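Local atomic coordinates of Adp-ribosyltransferase (Staphylococcus aureus, PDB entry 1OJQ), a protein that probably transfers ADP-ribose from NAD+ to target proteins, as a C3-type mono-ADP-ribosyltransferase exoenzyme. Residues 130-135 against 186-191; 154-159 against 205-210. All coordinates share one frame; numbering follows the deposited sequence.

Contact 1: 130-135 against 186-191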
loop_
_atom_site.group_PDB
_atom_site.type_symbol
_atom_site.label_atom_id
_atom_site.label_comp_id
_atom_site.label_asym_id
_atom_site.label_seq_id
_atom_site.Cartn_x
_atom_site.Cartn_y
_atom_site.Cartn_z
ATOM N N ILE A 130 -12.087 -7.942 -5.557
ATOM C CA ILE A 130 -11.381 -7.677 -4.300
ATOM C C ILE A 130 -10.061 -8.453 -4.293
ATOM O O ILE A 130 -10.049 -9.653 -4.522
ATOM C CB ILE A 130 -12.235 -8.108 -3.095
ATOM C CG1 ILE A 130 -13.573 -7.363 -2.993
ATOM C CG2 ILE A 130 -11.449 -8.006 -1.785
ATOM C CD1 ILE A 130 -14.598 -8.117 -2.169
ATOM N N TYR A 131 -8.964 -7.758 -4.016
ATOM C CA TYR A 131 -7.642 -8.332 -3.852
ATOM C C TYR A 131 -7.240 -8.195 -2.383
ATOM O O TYR A 131 -7.565 -7.179 -1.760
ATOM C CB TYR A 131 -6.611 -7.641 -4.760
ATOM C CG TYR A 131 -6.988 -7.879 -6.225
ATOM C CD1 TYR A 131 -7.783 -6.953 -6.892
ATOM C CD2 TYR A 131 -6.553 -9.020 -6.883
ATOM C CE1 TYR A 131 -8.125 -7.175 -8.210
ATOM C CE2 TYR A 131 -6.903 -9.238 -8.215
ATOM C CZ TYR A 131 -7.684 -8.310 -8.863
ATOM O OH TYR A 131 -8.047 -8.506 -10.177
ATOM N N ARG A 132 -6.572 -9.226 -1.870
ATOM C CA ARG A 132 -6.171 -9.214 -0.466
ATOM C C ARG A 132 -4.669 -9.383 -0.326
ATOM O O ARG A 132 -4.066 -10.177 -1.068
ATOM C CB ARG A 132 -6.874 -10.347 0.289
ATOM C CG ARG A 132 -6.610 -10.422 1.785
ATOM C CD ARG A 132 -7.032 -11.799 2.300
ATOM N NE ARG A 132 -6.784 -11.918 3.732
ATOM C CZ ARG A 132 -7.682 -11.629 4.665
ATOM N NH1 ARG A 132 -8.891 -11.202 4.322
ATOM N NH2 ARG A 132 -7.366 -11.770 5.948
ATOM N N GLU A 133 -4.055 -8.656 0.602
ATOM C CA GLU A 133 -2.628 -8.845 0.861
ATOM C C GLU A 133 -2.503 -9.545 2.206
ATOM O O GLU A 133 -3.005 -8.983 3.186
ATOM C CB GLU A 133 -1.911 -7.501 0.862
ATOM C CG GLU A 133 -0.512 -7.473 1.445
ATOM C CD GLU A 133 0.392 -8.427 0.690
ATOM O OE1 GLU A 133 0.521 -8.243 -0.549
ATOM O OE2 GLU A 133 0.952 -9.357 1.300
ATOM N N ASN A 134 -1.892 -10.725 2.287
ATOM C CA ASN A 134 -1.821 -11.358 3.597
ATOM C C ASN A 134 -0.693 -10.816 4.457
ATOM O O ASN A 134 -0.727 -10.981 5.689
ATOM C CB ASN A 134 -1.684 -12.877 3.423
ATOM C CG ASN A 134 -3.072 -13.407 3.067
ATOM O OD1 ASN A 134 -4.041 -12.994 3.699
ATOM N ND2 ASN A 134 -3.132 -14.262 2.064
ATOM N N GLY A 135 0.294 -10.197 3.810
ATOM C CA GLY A 135 1.296 -9.483 4.594
ATOM C C GLY A 135 0.729 -8.113 4.969
ATOM O O GLY A 135 -0.468 -7.899 4.806
ATOM N N GLY A 186 -3.668 -8.359 5.867
ATOM C CA GLY A 186 -4.989 -8.839 5.486
ATOM C C GLY A 186 -5.869 -7.720 4.942
ATOM O O GLY A 186 -7.101 -7.813 4.928
ATOM N N THR A 187 -5.228 -6.649 4.481
ATOM C CA THR A 187 -5.949 -5.554 3.840
ATOM C C THR A 187 -6.605 -6.055 2.561
ATOM O O THR A 187 -6.001 -6.768 1.770
ATOM C CB THR A 187 -5.011 -4.357 3.564
ATOM O OG1 THR A 187 -4.733 -3.677 4.807
ATOM C CG2 THR A 187 -5.658 -3.325 2.658
ATOM N N GLU A 188 -7.864 -5.653 2.371
ATOM C CA GLU A 188 -8.570 -5.973 1.142
ATOM C C GLU A 188 -8.990 -4.701 0.429
ATOM O O GLU A 188 -9.439 -3.772 1.110
ATOM C CB GLU A 188 -9.843 -6.777 1.429
ATOM C CG GLU A 188 -9.556 -8.081 2.162
ATOM C CD GLU A 188 -10.880 -8.698 2.617
ATOM O OE1 GLU A 188 -11.503 -8.125 3.540
ATOM O OE2 GLU A 188 -11.232 -9.735 2.021
ATOM N N TYR A 189 -8.877 -4.695 -0.896
ATOM C CA TYR A 189 -9.345 -3.530 -1.652
ATOM C C TYR A 189 -10.139 -4.022 -2.861
ATOM O O TYR A 189 -9.770 -5.056 -3.428
ATOM C CB TYR A 189 -8.204 -2.622 -2.086
ATOM C CG TYR A 189 -7.065 -3.283 -2.823
ATOM C CD1 TYR A 189 -7.031 -3.297 -4.217
ATOM C CD2 TYR A 189 -6.033 -3.888 -2.114
ATOM C CE1 TYR A 189 -5.978 -3.904 -4.886
ATOM C CE2 TYR A 189 -4.981 -4.497 -2.783
ATOM C CZ TYR A 189 -4.974 -4.494 -4.166
ATOM O OH TYR A 189 -3.932 -5.102 -4.841
ATOM N N ALA A 190 -11.197 -3.277 -3.152
ATOM C CA ALA A 190 -12.099 -3.525 -4.262
ATOM C C ALA A 190 -11.805 -2.514 -5.374
ATOM O O ALA A 190 -11.955 -1.319 -5.170
ATOM C CB ALA A 190 -13.559 -3.445 -3.863
ATOM N N VAL A 191 -11.369 -3.033 -6.518
ATOM C CA VAL A 191 -10.921 -2.154 -7.592
ATOM C C VAL A 191 -12.107 -1.487 -8.278
ATOM O O VAL A 191 -13.041 -2.166 -8.691
ATOM C CB VAL A 191 -10.085 -2.946 -8.617
ATOM C CG1 VAL A 191 -9.804 -2.057 -9.821
ATOM C CG2 VAL A 191 -8.801 -3.433 -7.961
HETATM O O HOH W 1 -2.134 -5.737 4.177
#
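Strand 130-133, at one edge of the mixed five-stranded sheet, pairs antiparallel with strand 187-196 and runs on into a turn at the NAD(+) site, to which Glu133 belongs. Tyr131 and Tyr189 exchange two nearly straight backbone bonds, Tyr131 N to Tyr189 O and Tyr189 N to Tyr131 O, both 2.9 Å. Glu133 N continues the pairing to Thr187 O (3.0 Å), whereas Gly186 N makes only weak bonds to the carbonyls of Glu133 and Gly135. A water accepts from Thr187 N and donates to Gly135 O.

On the tyrosine face, Tyr189 takes the crowded position between its backbone N and carbonyl carbon (chi1 52°). Its ring thus lies across the neighbouring strand, with Tyr131 CB over its face, 4.0 Å from the centroid; its OH bonds to Tyr91. The edge of the Tyr131 ring meets Val191, CE1 to CG2 3.8 Å.

The other face carries Arg132. Extended as far as NE and then turned (chi4 92°), it lays one guanidinium face over Gly186. Two in-plane partners orient the group: Asn134 OD1 accepts a hydrogen bond from Arg132 NE (2.9 Å), and Glu188 OE2 forms a salt bridge with Arg132 NH1 at 3.6 Å, the carboxylate and guanidinium planes 70° apart.

Glu133 OE2 accepts Gly135 N through its anti lone pair (2.7 Å), while OE1 pairs with Arg48, another NAD(+)-binding residue. The carboxylate is therefore held at both oxygens in the absence of bound nucleotide, and the Arg48 charge probably stabilises its ionised form.

Contact 2: 154-159 against 205-210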
loop_
_atom_site.group_PDB
_atom_site.type_symbol
_atom_site.label_atom_id
_atom_site.label_comp_id
_atom_site.label_asym_id
_atom_site.label_seq_id
_atom_site.Cartn_x
_atom_site.Cartn_y
_atom_site.Cartn_z
ATOM N N LEU A 154 -1.185 2.241 -7.506
ATOM C CA LEU A 154 -2.357 1.733 -6.794
ATOM C C LEU A 154 -2.841 2.860 -5.881
ATOM O O LEU A 154 -2.126 3.250 -4.956
ATOM C CB LEU A 154 -2.002 0.461 -6.035
ATOM C CG LEU A 154 -3.104 -0.239 -5.259
ATOM C CD1 LEU A 154 -4.300 -0.626 -6.122
ATOM C CD2 LEU A 154 -2.525 -1.484 -4.568
ATOM N N LYS A 155 -4.024 3.374 -6.183
ATOM C CA LYS A 155 -4.626 4.522 -5.494
ATOM C C LYS A 155 -5.764 4.024 -4.633
ATOM O O LYS A 155 -6.817 3.579 -5.106
ATOM C CB LYS A 155 -5.025 5.533 -6.568
ATOM C CG LYS A 155 -5.899 6.681 -6.107
ATOM C CD LYS A 155 -6.185 7.664 -7.239
ATOM C CE LYS A 155 -7.128 8.770 -6.781
ATOM N NZ LYS A 155 -7.530 9.652 -7.924
ATOM N N LEU A 156 -5.554 4.046 -3.319
ATOM C CA LEU A 156 -6.450 3.370 -2.392
ATOM C C LEU A 156 -7.232 4.318 -1.497
ATOM O O LEU A 156 -6.616 5.061 -0.729
ATOM C CB LEU A 156 -5.647 2.426 -1.489
ATOM C CG LEU A 156 -4.888 1.307 -2.197
ATOM C CD1 LEU A 156 -4.120 0.483 -1.147
ATOM C CD2 LEU A 156 -5.823 0.437 -3.010
ATOM N N GLU A 157 -8.553 4.302 -1.590
ATOM C CA GLU A 157 -9.365 5.115 -0.681
ATOM C C GLU A 157 -9.521 4.397 0.660
ATOM O O GLU A 157 -10.104 3.317 0.712
ATOM C CB GLU A 157 -10.748 5.374 -1.281
ATOM C CG GLU A 157 -11.538 6.450 -0.542
ATOM C CD GLU A 157 -13.008 6.403 -0.938
ATOM O OE1 GLU A 157 -13.884 6.788 -0.144
ATOM O OE2 GLU A 157 -13.304 5.964 -2.063
ATOM N N LEU A 158 -9.027 4.964 1.754
ATOM C CA LEU A 158 -9.166 4.364 3.066
ATOM C C LEU A 158 -10.384 4.956 3.774
ATOM O O LEU A 158 -10.453 6.186 3.848
ATOM C CB LEU A 158 -7.962 4.664 3.957
ATOM C CG LEU A 158 -6.593 4.274 3.418
ATOM C CD1 LEU A 158 -5.529 4.554 4.464
ATOM C CD2 LEU A 158 -6.603 2.808 2.993
ATOM N N PRO A 159 -11.278 4.146 4.269
ATOM C CA PRO A 159 -12.425 4.696 5.015
ATOM C C PRO A 159 -12.002 5.452 6.265
ATOM O O PRO A 159 -10.998 5.143 6.912
ATOM C CB PRO A 159 -13.187 3.441 5.447
ATOM C CG PRO A 159 -12.767 2.360 4.503
ATOM C CD PRO A 159 -11.338 2.671 4.157
ATOM N N ILE A 205 -4.590 2.246 -10.907
ATOM C CA ILE A 205 -5.613 1.337 -10.418
ATOM C C ILE A 205 -6.250 1.982 -9.190
ATOM O O ILE A 205 -5.558 2.146 -8.181
ATOM C CB ILE A 205 -5.047 -0.049 -10.043
ATOM C CG1 ILE A 205 -4.256 -0.696 -11.184
ATOM C CG2 ILE A 205 -6.158 -0.963 -9.519
ATOM C CD1 ILE A 205 -3.406 -1.885 -10.807
ATOM N N THR A 206 -7.513 2.392 -9.289
ATOM C CA THR A 206 -8.190 3.062 -8.180
ATOM C C THR A 206 -9.039 2.045 -7.439
ATOM O O THR A 206 -9.752 1.278 -8.089
ATOM C CB THR A 206 -9.080 4.214 -8.652
ATOM O OG1 THR A 206 -8.270 5.178 -9.352
ATOM C CG2 THR A 206 -9.732 4.890 -7.450
ATOM N N ALA A 207 -8.956 1.980 -6.118
ATOM C CA ALA A 207 -9.683 0.962 -5.364
ATOM C C ALA A 207 -10.127 1.473 -3.995
ATOM O O ALA A 207 -9.600 2.456 -3.459
ATOM C CB ALA A 207 -8.799 -0.276 -5.196
ATOM N N VAL A 208 -11.086 0.775 -3.407
ATOM C CA VAL A 208 -11.578 1.100 -2.074
ATOM C C VAL A 208 -11.245 0.009 -1.060
ATOM O O VAL A 208 -11.616 -1.144 -1.266
ATOM C CB VAL A 208 -13.104 1.293 -2.129
ATOM C CG1 VAL A 208 -13.642 1.707 -0.767
ATOM C CG2 VAL A 208 -13.402 2.333 -3.196
ATOM N N VAL A 209 -10.558 0.398 0.012
ATOM C CA VAL A 209 -10.199 -0.546 1.072
ATOM C C VAL A 209 -11.365 -0.806 2.013
ATOM O O VAL A 209 -12.124 0.093 2.379
ATOM C CB VAL A 209 -9.008 0.009 1.886
ATOM C CG1 VAL A 209 -8.804 -0.711 3.209
ATOM C CG2 VAL A 209 -7.708 -0.061 1.079
ATOM N N PHE A 210 -11.539 -2.047 2.437
ATOM C CA PHE A 210 -12.539 -2.422 3.424
ATOM C C PHE A 210 -12.044 -1.975 4.804
ATOM O O PHE A 210 -10.880 -2.222 5.133
ATOM C CB PHE A 210 -12.785 -3.924 3.439
ATOM C CG PHE A 210 -13.631 -4.497 2.316
ATOM C CD1 PHE A 210 -14.149 -3.693 1.315
ATOM C CD2 PHE A 210 -13.901 -5.862 2.278
ATOM C CE1 PHE A 210 -14.923 -4.233 0.296
ATOM C CE2 PHE A 210 -14.668 -6.405 1.256
ATOM C CZ PHE A 210 -15.163 -5.594 0.252
HETATM O O HOH W 2 -9.184 7.879 -9.322
#
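Leu154 opens the parallel pairing of strands 152-158 and 203-209 inside the mixed sheet of the ADP-ribosyltransferase domain; its CG is anti to the backbone N (chi1 -178°), so that CD1 crosses obliquely to Ile205 CG2 at 3.9 Å. Next, Lys155 grips the partner strand through both its N-H and its carbonyl: N donates to Ile205 O almost in line (2.8 Å, 176°) and O accepts Ala207 N. Its fully extended side chain runs alongside Thr206, and a water joins NZ to OG1; the ammonium also makes a cation-pi contact with Tyr82. Leu156 turns to the opposite face, where CD2 rests 3.8 Å from Ala207 CB. Glu157 repeats the backbone pattern, N to Ala207 O (2.8 Å) and O from Val209 N (3.0 Å), while its extended chain lies beside Val208. Leu158 CD2 presses against Val209 CG2 at 3.6 Å. At Pro159 the Val209 carbonyl points its oxygen at the CG-CD side of the ring, CG to O 3.2 Å.

Lys155, Thr206 and Glu157, with Val208 beside them, thus share one face, and buried Leu154, Leu156, Ile205 and Ala207 the other. The leucine backbones bond instead to strand 81-87, while their side chains pack in the core.

Both contacts belong to one mixed sheet, and strands 187-196 and 203-209, consecutive in the chain, join them directly: Ala190 O and Glu188 O probably accept hydrogen bonds from Val208 N and Phe210 N. Contact 2 has neighbours on both flanks, 81-87 beside 152-158 and 187-196 beside 203-209, though its Lys155 face is partly exposed; contact 1 includes the edge strand 130-133. The pairing is parallel and largely aliphatic in contact 2, antiparallel in contact 1, with tyrosine packing and a surface salt bridge. Tyr189 bridges the two, its ring reaching Leu154, Leu156 and Ala207. Contact 1 supplies an NAD(+)-binding residue itself, whereas contact 2 approaches the site through Leu154 beside Arg85.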